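Local coordinates for protein arabinogalactan endo-1,4-beta-galactosidase (Ignisphaera aggregans, PDB 7OSK) that probably hydrolyses internal beta-1,4-galactosidic linkages of arabinogalactan, through the calcium-binding family 53 catalytic domain of a longer protein, at residues Ala204-Phe209 / Ile245-Asn250; Leu156-Leu161 / Trp198-Ala203; Gly66-Tyr69 / Val75-Asp78. One frame throughout, in Å; residues are numbered along the deposited sequence.

Contact 1 of 3, residues Ala204-Phe209 / Ile245-Asn250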
ATOM      1  N   ALA A 204     -15.791   2.932 -17.208  1.00 22.36           N
ATOM      2  CA  ALA A 204     -16.694   3.223 -18.316  1.00 24.50           C
ATOM      3  C   ALA A 204     -17.931   2.335 -18.219  1.00 26.66           C
ATOM      4  O   ALA A 204     -19.061   2.812 -18.337  1.00 28.32           O
ATOM      5  CB  ALA A 204     -15.990   3.017 -19.642  1.00 24.29           C
ATOM      6  N   ASN A 205     -17.710   1.041 -18.007  1.00 25.65           N
ATOM      7  CA  ASN A 205     -18.796   0.126 -17.682  1.00 26.31           C
ATOM      8  C   ASN A 205     -19.112   0.233 -16.198  1.00 25.44           C
ATOM      9  O   ASN A 205     -18.903  -0.716 -15.442  1.00 25.59           O
ATOM     10  CB  ASN A 205     -18.432  -1.317 -18.038  1.00 26.63           C
ATOM     11  CG  ASN A 205     -17.852  -1.448 -19.427  1.00 29.04           C
ATOM     12  OD1 ASN A 205     -16.639  -1.562 -19.594  1.00 25.98           O
ATOM     13  ND2 ASN A 205     -18.717  -1.433 -20.437  1.00 33.95           N
ATOM     14  N   TRP A 206     -19.603   1.398 -15.785  1.00 23.25           N
ATOM     15  CA  TRP A 206     -19.812   1.678 -14.370  1.00 22.71           C
ATOM     16  C   TRP A 206     -20.728   0.661 -13.707  1.00 21.84           C
ATOM     17  O   TRP A 206     -20.477   0.237 -12.582  1.00 22.38           O
ATOM     18  CB  TRP A 206     -20.395   3.075 -14.179  1.00 22.42           C
ATOM     19  CG  TRP A 206     -20.450   3.464 -12.742  1.00 21.15           C
ATOM     20  CD1 TRP A 206     -21.523   3.375 -11.905  1.00 18.87           C
ATOM     21  CD2 TRP A 206     -19.372   3.987 -11.960  1.00 21.43           C
ATOM     22  NE1 TRP A 206     -21.183   3.820 -10.652  1.00 20.52           N
ATOM     23  CE2 TRP A 206     -19.866   4.200 -10.658  1.00 20.71           C
ATOM     24  CE3 TRP A 206     -18.037   4.301 -12.236  1.00 21.28           C
ATOM     25  CZ2 TRP A 206     -19.074   4.713  -9.637  1.00 21.27           C
ATOM     26  CZ3 TRP A 206     -17.254   4.809 -11.222  1.00 20.02           C
ATOM     27  CH2 TRP A 206     -17.772   5.010  -9.937  1.00 23.20           C
ATOM     28  N   THR A 207     -21.792   0.280 -14.403  1.00 25.48           N
ATOM     29  CA  THR A 207     -22.756  -0.673 -13.865  1.00 28.16           C
ATOM     30  C   THR A 207     -22.081  -1.998 -13.518  1.00 24.55           C
ATOM     31  O   THR A 207     -22.253  -2.526 -12.419  1.00 22.50           O
ATOM     32  CB  THR A 207     -23.902  -0.933 -14.862  1.00 26.47           C
ATOM     33  OG1 THR A 207     -24.479   0.316 -15.268  1.00 27.06           O
ATOM     34  CG2 THR A 207     -24.977  -1.810 -14.232  1.00 25.21           C
ATOM     35  N   GLN A 208     -21.309  -2.523 -14.461  1.00 25.95           N
ATOM     36  CA  GLN A 208     -20.605  -3.782 -14.262  1.00 24.68           C
ATOM     37  C   GLN A 208     -19.478  -3.610 -13.253  1.00 22.98           C
ATOM     38  O   GLN A 208     -19.204  -4.502 -12.451  1.00 20.52           O
ATOM     39  CB  GLN A 208     -20.057  -4.296 -15.592  1.00 24.04           C
ATOM     40  CG  GLN A 208     -21.141  -4.686 -16.579  1.00 24.50           C
ATOM     41  CD  GLN A 208     -20.599  -5.427 -17.784  1.00 25.46           C
ATOM     42  OE1 GLN A 208     -19.424  -5.298 -18.134  1.00 22.63           O
ATOM     43  NE2 GLN A 208     -21.456  -6.217 -18.423  1.00 26.75           N
ATOM     44  N   PHE A 209     -18.832  -2.451 -13.312  1.00 25.66           N
ATOM     45  CA  PHE A 209     -17.784  -2.082 -12.368  1.00 22.98           C
ATOM     46  C   PHE A 209     -18.303  -2.156 -10.928  1.00 22.01           C
ATOM     47  O   PHE A 209     -17.635  -2.702 -10.050  1.00 18.49           O
ATOM     48  CB  PHE A 209     -17.268  -0.674 -12.701  1.00 22.98           C
ATOM     49  CG  PHE A 209     -16.292  -0.110 -11.700  1.00 22.70           C
ATOM     50  CD1 PHE A 209     -15.405  -0.926 -11.016  1.00 22.38           C
ATOM     51  CD2 PHE A 209     -16.264   1.252 -11.452  1.00 23.11           C
ATOM     52  CE1 PHE A 209     -14.513  -0.389 -10.100  1.00 21.58           C
ATOM     53  CE2 PHE A 209     -15.375   1.791 -10.541  1.00 22.54           C
ATOM     54  CZ  PHE A 209     -14.501   0.972  -9.865  1.00 19.76           C
ATOM     55  N   ILE A 245     -16.253   9.339  -6.213  1.00 20.92           N
ATOM     56  CA  ILE A 245     -16.805   8.836  -4.960  1.00 23.57           C
ATOM     57  C   ILE A 245     -18.312   9.084  -4.870  1.00 20.76           C
ATOM     58  O   ILE A 245     -19.057   8.215  -4.420  1.00 18.33           O
ATOM     59  CB  ILE A 245     -16.094   9.470  -3.747  1.00 23.15           C
ATOM     60  CG1 ILE A 245     -14.618   9.057  -3.747  1.00 22.72           C
ATOM     61  CG2 ILE A 245     -16.764   9.043  -2.437  1.00 22.05           C
ATOM     62  CD1 ILE A 245     -13.778   9.716  -2.670  1.00 23.28           C
ATOM     63  N   ASP A 246     -18.752  10.268  -5.285  1.00 21.23           N
ATOM     64  CA  ASP A 246     -20.179  10.572  -5.356  1.00 21.71           C
ATOM     65  C   ASP A 246     -20.921   9.492  -6.132  1.00 21.80           C
ATOM     66  O   ASP A 246     -21.930   8.958  -5.666  1.00 20.00           O
ATOM     67  CB  ASP A 246     -20.420  11.932  -6.021  1.00 23.01           C
ATOM     68  CG  ASP A 246     -20.151  13.100  -5.091  1.00 24.09           C
ATOM     69  OD1 ASP A 246     -19.475  12.901  -4.060  1.00 24.93           O
ATOM     70  OD2 ASP A 246     -20.614  14.219  -5.399  1.00 22.86           O
ATOM     71  N   ARG A 247     -20.419   9.171  -7.320  0.50 21.25           N
ATOM     72  CA  ARG A 247     -21.056   8.174  -8.169  0.50 19.85           C
ATOM     73  C   ARG A 247     -20.969   6.791  -7.532  0.50 20.79           C
ATOM     74  O   ARG A 247     -21.830   5.940  -7.754  0.50 22.27           O
ATOM     75  CB  ARG A 247     -20.414   8.159  -9.556  0.50 20.24           C
ATOM     76  CG  ARG A 247     -21.263   7.479 -10.622  0.50 20.32           C
ATOM     77  CD  ARG A 247     -20.578   7.503 -11.980  0.50 20.14           C
ATOM     78  NE  ARG A 247     -21.435   6.969 -13.036  0.50 19.36           N
ATOM     79  CZ  ARG A 247     -21.039   6.756 -14.286  0.50 18.96           C
ATOM     80  NH1 ARG A 247     -19.792   7.025 -14.651  0.50 19.39           N
ATOM     81  NH2 ARG A 247     -21.890   6.269 -15.176  0.50 19.33           N
ATOM     82  N   LEU A 248     -19.929   6.572  -6.734  1.00 19.91           N
ATOM     83  CA  LEU A 248     -19.738   5.292  -6.062  1.00 20.99           C
ATOM     84  C   LEU A 248     -20.720   5.131  -4.903  1.00 18.99           C
ATOM     85  O   LEU A 248     -21.388   4.106  -4.778  1.00 17.94           O
ATOM     86  CB  LEU A 248     -18.297   5.165  -5.559  1.00 21.81           C
ATOM     87  CG  LEU A 248     -17.740   3.747  -5.412  1.00 20.69           C
ATOM     88  CD1 LEU A 248     -17.609   3.074  -6.772  1.00 20.75           C
ATOM     89  CD2 LEU A 248     -16.397   3.776  -4.700  1.00 20.03           C
ATOM     90  N   ILE A 249     -20.796   6.153  -4.057  1.00 19.90           N
ATOM     91  CA  ILE A 249     -21.721   6.156  -2.931  1.00 19.36           C
ATOM     92  C   ILE A 249     -23.164   6.038  -3.420  1.00 19.78           C
ATOM     93  O   ILE A 249     -23.953   5.273  -2.867  1.00 21.84           O
ATOM     94  CB  ILE A 249     -21.553   7.436  -2.075  1.00 20.09           C
ATOM     95  CG1 ILE A 249     -20.200   7.395  -1.351  1.00 21.26           C
ATOM     96  CG2 ILE A 249     -22.707   7.590  -1.075  1.00 18.49           C
ATOM     97  CD1 ILE A 249     -19.905   8.604  -0.479  1.00 21.62           C
ATOM     98  N   ASN A 250     -23.501   6.793  -4.460  1.00 19.51           N
ATOM     99  CA  ASN A 250     -24.843   6.753  -5.030  1.00 21.06           C
ATOM    100  C   ASN A 250     -25.180   5.396  -5.648  1.00 20.42           C
ATOM    101  O   ASN A 250     -26.354   5.054  -5.790  1.00 20.38           O
ATOM    102  CB  ASN A 250     -25.003   7.851  -6.086  1.00 20.29           C
ATOM    103  CG  ASN A 250     -25.083   9.242  -5.480  1.00 20.56           C
ATOM    104  OD1 ASN A 250     -25.505   9.413  -4.336  1.00 23.00           O
ATOM    105  ND2 ASN A 250     -24.682  10.245  -6.250  1.00 20.47           N
TER
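W206 and L248 mark the closest approach of the two backbones, with a CA of W206 to CA of L248 distance of 9.1 Å. Here the first turn of helix 206-223 meets the C-terminal part of helix 238-250, consecutive outer helices of the TIM barrel that are joined through strand 228-234. W206 spans that separation. Its CG lies anti to the backbone N (chi1 -172°), which sends the indole across to the second helix. R247 is modelled in two conformers; in the one considered here, to which the stack belongs, it runs along one indole face in the opposite direction. Its methylene CD makes a CH-pi contact 3.8 Å from the centroid of the five-membered ring, and its guanidinium lies flat beyond, with CZ 4.1 Å from the same centroid in a cation-pi stack. F209 meets the other indole face off-centre, its CD2 3.5 Å above that plane, so the indole is sandwiched. F244 adds an edge-to-face contact, and NE1 of W206 is hydrogen-bonded to OG of S251. With an alanine here, the R247 guanidinium would probably lose its stacking surface and S251 OG its indole donor, and a gap would open between the helices. At the six-membered end of the indole, CZ2 of W206 packs 3.6 Å from CD1 of L248.

Contact 2 of 3, residues Leu156-Leu161 / Trp198-Ala203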
ATOM      1  N   LEU A 156     -13.926 -15.466 -18.763  1.00 25.85           N
ATOM      2  CA  LEU A 156     -15.188 -15.665 -18.065  1.00 27.66           C
ATOM      3  C   LEU A 156     -16.147 -14.539 -18.425  1.00 27.77           C
ATOM      4  O   LEU A 156     -15.758 -13.369 -18.448  1.00 28.28           O
ATOM      5  CB  LEU A 156     -14.979 -15.714 -16.549  1.00 27.20           C
ATOM      6  CG  LEU A 156     -14.084 -16.830 -16.004  1.00 29.52           C
ATOM      7  CD1 LEU A 156     -14.045 -16.768 -14.485  1.00 28.02           C
ATOM      8  CD2 LEU A 156     -14.553 -18.200 -16.473  1.00 29.67           C
ATOM      9  N   SER A 157     -17.395 -14.893 -18.717  1.00 25.71           N
ATOM     10  CA  SER A 157     -18.424 -13.891 -18.974  1.00 26.80           C
ATOM     11  C   SER A 157     -18.644 -13.078 -17.706  1.00 25.69           C
ATOM     12  O   SER A 157     -18.230 -13.490 -16.622  1.00 24.63           O
ATOM     13  CB  SER A 157     -19.729 -14.547 -19.424  1.00 27.28           C
ATOM     14  OG  SER A 157     -20.270 -15.352 -18.391  1.00 28.79           O
ATOM     15  N   TYR A 158     -19.295 -11.928 -17.836  1.00 25.64           N
ATOM     16  CA  TYR A 158     -19.459 -11.036 -16.695  1.00 23.32           C
ATOM     17  C   TYR A 158     -20.154 -11.718 -15.511  1.00 23.63           C
ATOM     18  O   TYR A 158     -19.696 -11.587 -14.379  1.00 22.44           O
ATOM     19  CB  TYR A 158     -20.231  -9.778 -17.092  1.00 23.15           C
ATOM     20  CG  TYR A 158     -20.534  -8.904 -15.903  1.00 25.81           C
ATOM     21  CD1 TYR A 158     -19.525  -8.194 -15.275  1.00 23.79           C
ATOM     22  CD2 TYR A 158     -21.822  -8.803 -15.394  1.00 23.70           C
ATOM     23  CE1 TYR A 158     -19.785  -7.405 -14.179  1.00 23.54           C
ATOM     24  CE2 TYR A 158     -22.092  -8.013 -14.298  1.00 21.89           C
ATOM     25  CZ  TYR A 158     -21.068  -7.315 -13.697  1.00 22.32           C
ATOM     26  OH  TYR A 158     -21.323  -6.525 -12.605  1.00 24.31           O
ATOM     27  N   PRO A 159     -21.253 -12.452 -15.760  1.00 25.73           N
ATOM     28  CA  PRO A 159     -21.899 -13.135 -14.632  1.00 24.58           C
ATOM     29  C   PRO A 159     -20.975 -14.135 -13.940  1.00 26.46           C
ATOM     30  O   PRO A 159     -20.960 -14.209 -12.711  1.00 26.18           O
ATOM     31  CB  PRO A 159     -23.083 -13.854 -15.286  1.00 23.92           C
ATOM     32  CG  PRO A 159     -23.354 -13.092 -16.526  1.00 24.92           C
ATOM     33  CD  PRO A 159     -22.012 -12.637 -17.009  1.00 26.50           C
ATOM     34  N   GLU A 160     -20.213 -14.889 -14.726  1.00 26.43           N
ATOM     35  CA  GLU A 160     -19.270 -15.853 -14.177  1.00 24.56           C
ATOM     36  C   GLU A 160     -18.159 -15.137 -13.415  1.00 25.14           C
ATOM     37  O   GLU A 160     -17.623 -15.661 -12.440  1.00 26.14           O
ATOM     38  CB  GLU A 160     -18.678 -16.720 -15.292  1.00 26.12           C
ATOM     39  CG  GLU A 160     -19.711 -17.528 -16.067  1.00 29.31           C
ATOM     40  CD  GLU A 160     -19.112 -18.267 -17.253  1.00 31.01           C
ATOM     41  OE1 GLU A 160     -17.873 -18.240 -17.412  1.00 29.83           O
ATOM     42  OE2 GLU A 160     -19.877 -18.877 -18.028  1.00 33.06           O
ATOM     43  N   LEU A 161     -17.824 -13.932 -13.863  1.00 24.58           N
ATOM     44  CA  LEU A 161     -16.774 -13.146 -13.227  1.00 24.11           C
ATOM     45  C   LEU A 161     -17.216 -12.659 -11.851  1.00 24.90           C
ATOM     46  O   LEU A 161     -16.423 -12.637 -10.911  1.00 23.88           O
ATOM     47  CB  LEU A 161     -16.385 -11.958 -14.112  1.00 24.77           C
ATOM     48  CG  LEU A 161     -15.219 -11.087 -13.637  1.00 22.41           C
ATOM     49  CD1 LEU A 161     -13.941 -11.902 -13.487  1.00 23.18           C
ATOM     50  CD2 LEU A 161     -15.004  -9.928 -14.601  1.00 22.37           C
ATOM     51  N   TRP A 198     -10.244  -5.057 -16.220  1.00 22.89           N
ATOM     52  CA  TRP A 198     -10.591  -4.538 -17.540  1.00 21.26           C
ATOM     53  C   TRP A 198     -10.885  -5.655 -18.542  1.00 25.76           C
ATOM     54  O   TRP A 198     -10.299  -6.734 -18.458  1.00 30.29           O
ATOM     55  CB  TRP A 198      -9.464  -3.660 -18.082  1.00 19.99           C
ATOM     56  CG  TRP A 198      -9.262  -2.390 -17.319  1.00 20.69           C
ATOM     57  CD1 TRP A 198     -10.123  -1.827 -16.428  1.00 21.27           C
ATOM     58  CD2 TRP A 198      -8.123  -1.526 -17.379  1.00 21.09           C
ATOM     59  NE1 TRP A 198      -9.593  -0.661 -15.928  1.00 19.90           N
ATOM     60  CE2 TRP A 198      -8.364  -0.455 -16.497  1.00 19.49           C
ATOM     61  CE3 TRP A 198      -6.922  -1.554 -18.093  1.00 19.77           C
ATOM     62  CZ2 TRP A 198      -7.451   0.576 -16.307  1.00 18.38           C
ATOM     63  CZ3 TRP A 198      -6.017  -0.528 -17.904  1.00 20.21           C
ATOM     64  CH2 TRP A 198      -6.287   0.522 -17.019  1.00 18.10           C
ATOM     65  N   PRO A 199     -11.792  -5.398 -19.501  1.00 24.34           N
ATOM     66  CA  PRO A 199     -12.589  -4.176 -19.661  1.00 23.55           C
ATOM     67  C   PRO A 199     -13.918  -4.216 -18.902  1.00 23.25           C
ATOM     68  O   PRO A 199     -14.601  -3.195 -18.830  1.00 22.81           O
ATOM     69  CB  PRO A 199     -12.829  -4.124 -21.169  1.00 24.43           C
ATOM     70  CG  PRO A 199     -12.892  -5.553 -21.574  1.00 24.30           C
ATOM     71  CD  PRO A 199     -11.979  -6.314 -20.641  1.00 23.60           C
ATOM     72  N   ASP A 200     -14.267  -5.372 -18.339  1.00 25.26           N
ATOM     73  CA  ASP A 200     -15.587  -5.579 -17.739  1.00 25.83           C
ATOM     74  C   ASP A 200     -15.902  -4.633 -16.578  1.00 27.30           C
ATOM     75  O   ASP A 200     -17.070  -4.321 -16.328  1.00 24.56           O
ATOM     76  CB  ASP A 200     -15.720  -7.024 -17.258  1.00 25.41           C
ATOM     77  CG  ASP A 200     -15.841  -8.011 -18.404  1.00 28.03           C
ATOM     78  OD1 ASP A 200     -15.061  -7.894 -19.376  1.00 25.80           O
ATOM     79  OD2 ASP A 200     -16.723  -8.897 -18.340  1.00 26.64           O
ATOM     80  N   GLY A 201     -14.867  -4.194 -15.869  1.00 24.09           N
ATOM     81  CA  GLY A 201     -15.025  -3.248 -14.778  1.00 23.77           C
ATOM     82  C   GLY A 201     -14.198  -2.000 -15.022  1.00 24.52           C
ATOM     83  O   GLY A 201     -13.547  -1.482 -14.113  1.00 22.33           O
ATOM     84  N   SER A 202     -14.231  -1.512 -16.258  1.00 22.57           N
ATOM     85  CA  SER A 202     -13.349  -0.432 -16.683  1.00 21.28           C
ATOM     86  C   SER A 202     -13.894   0.957 -16.381  1.00 24.71           C
ATOM     87  O   SER A 202     -13.623   1.897 -17.127  1.00 28.69           O
ATOM     88  CB  SER A 202     -13.078  -0.547 -18.187  1.00 22.97           C
ATOM     89  OG  SER A 202     -12.328   0.558 -18.659  1.00 23.51           O
ATOM     90  N   ALA A 203     -14.665   1.085 -15.304  1.00 23.16           N
ATOM     91  CA  ALA A 203     -15.238   2.373 -14.891  1.00 24.81           C
ATOM     92  C   ALA A 203     -16.198   2.950 -15.940  1.00 25.12           C
ATOM     93  O   ALA A 203     -17.279   3.433 -15.593  1.00 23.56           O
ATOM     94  CB  ALA A 203     -14.127   3.374 -14.577  1.00 20.53           C
TER
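D200 reaches from the loop between strand 185-188 and helix 206-223 to the start of helix 158-178, touching Y158 and L161 on the outer, helical layer of the TIM barrel. The backbones are nearest at Y158 and D200, whose CA atoms are 6.8 Å apart. No hydrogen bond joins the segments, and the contact rests on van der Waals packing, with the side-chain torsions setting which atoms meet. In D200, CG stands anti to the carbonyl carbon (chi1 -71°), and the carboxylate leads out over the first helical turn. Its OD2 comes 3.8 Å from CB of Y158, near the plane of the tyrosine ring and at its edge. Proximity to the helix N-terminus, where S157 is the N-cap residue, is likely to favour the negative charge; OD1 also has a long, weak ion pair with K149. The Y158 ring extends instead to helix 206-223: with CG opposite the backbone N (chi1 174°), the phenol packs on L212 and delivers OH to a hydrogen bond with O of Q208. L161, nearly one turn further on, also packs on L212, besides touching K149 and W153. Its CD2 branch supplies the apolar side of the contact, the leucine crossing the D200 side chain at a slant, with CD2 of L161 4.0 Å from CB of D200.

Contact 3 of 3, residues Gly66-Tyr69 / Val75-Asp78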
ATOM      1  N   GLY A  66      17.505 -15.054   1.304  1.00 19.09           N
ATOM      2  CA  GLY A  66      18.629 -14.923   2.216  1.00 18.45           C
ATOM      3  C   GLY A  66      18.913 -13.488   2.619  1.00 21.68           C
ATOM      4  O   GLY A  66      19.955 -13.199   3.210  1.00 21.55           O
ATOM      5  N   GLY A  67      17.991 -12.586   2.299  1.00 23.33           N
ATOM      6  CA  GLY A  67      18.139 -11.188   2.659  1.00 19.14           C
ATOM      7  C   GLY A  67      18.012 -10.968   4.155  1.00 21.59           C
ATOM      8  O   GLY A  67      17.202 -11.618   4.816  1.00 22.81           O
ATOM      9  N   LYS A  68      18.815 -10.045   4.680  1.00 21.98           N
ATOM     10  CA  LYS A  68      18.874  -9.785   6.116  1.00 24.45           C
ATOM     11  C   LYS A  68      18.593  -8.321   6.444  1.00 24.36           C
ATOM     12  O   LYS A  68      19.060  -7.420   5.748  1.00 23.79           O
ATOM     13  CB  LYS A  68      20.248 -10.178   6.667  1.00 26.47           C
ATOM     14  CG  LYS A  68      20.579 -11.658   6.537  1.00 25.77           C
ATOM     15  CD  LYS A  68      22.000 -11.948   7.005  1.00 27.64           C
ATOM     16  CE  LYS A  68      22.329 -13.432   6.934  1.00 28.20           C
ATOM     17  NZ  LYS A  68      21.487 -14.243   7.858  1.00 30.13           N
ATOM     18  N   TYR A  69      17.833  -8.099   7.515  1.00 26.32           N
ATOM     19  CA  TYR A  69      17.532  -6.755   8.002  1.00 25.16           C
ATOM     20  C   TYR A  69      18.251  -6.488   9.320  1.00 28.96           C
ATOM     21  O   TYR A  69      18.324  -7.362  10.188  1.00 28.45           O
ATOM     22  CB  TYR A  69      16.025  -6.570   8.184  1.00 24.53           C
ATOM     23  CG  TYR A  69      15.250  -6.565   6.889  1.00 23.63           C
ATOM     24  CD1 TYR A  69      15.052  -5.387   6.181  1.00 20.67           C
ATOM     25  CD2 TYR A  69      14.716  -7.736   6.373  1.00 20.59           C
ATOM     26  CE1 TYR A  69      14.346  -5.376   4.997  1.00 19.42           C
ATOM     27  CE2 TYR A  69      14.008  -7.735   5.189  1.00 21.16           C
ATOM     28  CZ  TYR A  69      13.824  -6.554   4.505  1.00 20.10           C
ATOM     29  OH  TYR A  69      13.118  -6.551   3.324  1.00 18.66           O
ATOM     30  N   VAL A  75      22.742  -4.587  13.964  1.00 37.51           N
ATOM     31  CA  VAL A  75      22.794  -6.012  14.281  1.00 38.68           C
ATOM     32  C   VAL A  75      21.559  -6.699  13.696  1.00 33.79           C
ATOM     33  O   VAL A  75      20.501  -6.082  13.575  1.00 35.08           O
ATOM     34  CB  VAL A  75      22.880  -6.254  15.814  1.00 35.42           C
ATOM     35  CG1 VAL A  75      21.505  -6.154  16.477  1.00 34.37           C
ATOM     36  CG2 VAL A  75      23.520  -7.602  16.106  1.00 35.01           C
ATOM     37  N   GLU A  76      21.694  -7.973  13.338  1.00 31.58           N
ATOM     38  CA  GLU A  76      20.620  -8.681  12.644  1.00 31.44           C
ATOM     39  C   GLU A  76      19.442  -8.960  13.569  1.00 31.16           C
ATOM     40  O   GLU A  76      19.606  -9.517  14.654  1.00 33.07           O
ATOM     41  CB  GLU A  76      21.134  -9.995  12.051  1.00 31.76           C
ATOM     42  CG  GLU A  76      20.078 -10.772  11.274  1.00 32.74           C
ATOM     43  CD  GLU A  76      20.608 -12.065  10.685  1.00 37.28           C
ATOM     44  OE1 GLU A  76      21.833 -12.299  10.762  1.00 38.07           O
ATOM     45  OE2 GLU A  76      19.797 -12.849  10.146  1.00 43.60           O
ATOM     46  N   ARG A  77      18.251  -8.565  13.126  1.00 30.79           N
ATOM     47  CA  ARG A  77      17.026  -8.743  13.902  1.00 29.11           C
ATOM     48  C   ARG A  77      15.882  -9.217  13.013  1.00 28.69           C
ATOM     49  O   ARG A  77      15.984  -9.205  11.785  1.00 27.88           O
ATOM     50  CB  ARG A  77      16.619  -7.435  14.584  1.00 29.85           C
ATOM     51  CG  ARG A  77      17.669  -6.831  15.500  1.00 31.73           C
ATOM     52  CD  ARG A  77      17.412  -7.156  16.956  1.00 30.22           C
ATOM     53  NE  ARG A  77      16.090  -6.716  17.390  1.00 29.45           N
ATOM     54  CZ  ARG A  77      15.776  -5.458  17.689  1.00 29.74           C
ATOM     55  NH1 ARG A  77      16.686  -4.497  17.597  1.00 31.06           N
ATOM     56  NH2 ARG A  77      14.545  -5.160  18.076  1.00 28.64           N
ATOM     57  N   ASP A  78      14.789  -9.633  13.644  1.00 29.25           N
ATOM     58  CA  ASP A  78      13.553  -9.904  12.927  1.00 28.47           C
ATOM     59  C   ASP A  78      13.010  -8.579  12.402  1.00 27.45           C
ATOM     60  O   ASP A  78      12.882  -7.619  13.162  1.00 27.02           O
ATOM     61  CB  ASP A  78      12.536 -10.587  13.843  1.00 29.14           C
ATOM     62  CG  ASP A  78      11.352 -11.165  13.085  1.00 35.55           C
ATOM     63  OD1 ASP A  78      10.947 -10.582  12.055  1.00 33.12           O
ATOM     64  OD2 ASP A  78      10.821 -12.206  13.530  1.00 40.42           O
TER
HETATM   65  O   HOH W   1      17.076 -10.069   9.326  1.00 23.91           O
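The loop between helices 59-65 and 79-85, part of the first beta-alpha-beta crossover of the TIM barrel, folds back here so that Y69 faces R77. G66, with positive phi, is the C-prime residue of the Schellman motif that ends the first helix; D78 is the N-cap of the second. One direct backbone bond ties the two arms: N of R77 donates to O of Y69 over 3.2 Å, nearly straight at 171°. The second link is relayed by a water, which accepts from N of Y69 at 2.8 Å and donates to O of R77, also at 2.8 Å. At the surface K68 and E76 add a salt bridge. A bend at the end of the otherwise extended lysine chain (chi4 -64°) brings NZ round to the carboxylate, while E76 stretches out to meet it. The Y69 ring turns inward instead, packing between the two helices, hydrogen-bonded through OH to O of T355; the side chain of Y69 is about 9 Å from that of N370, a calcium ligand. R77 points its guanidinium away to salt bridges with D71 and E85. In the surface pair, NZ of K68 meets OE2 of E76 at 3.2 Å on the syn side, 31° out of the carboxylate plane.

Overall arrangement
All three contacts belong to the periphery of one TIM barrel, each centred about 23 to 24 Å from the centre of the chain. Along the sequence contact 3 comes first, then contact 2, then contact 1. Contacts 1 and 2 are neighbours, with centres about 14 Å apart: A204 directly follows A203, and CD1 of F209 packs 3.7 Å from O of G201. Together they connect three successive outer helices, 158-178, 206-223 and 238-250, binding adjoining parts of the helical shell to each other. Contact 3 lies on the opposite side of the chain's centre, its centre about 45 Å from that of contact 1 and about 43 Å from that of contact 2, where it closes a loop near the calcium site.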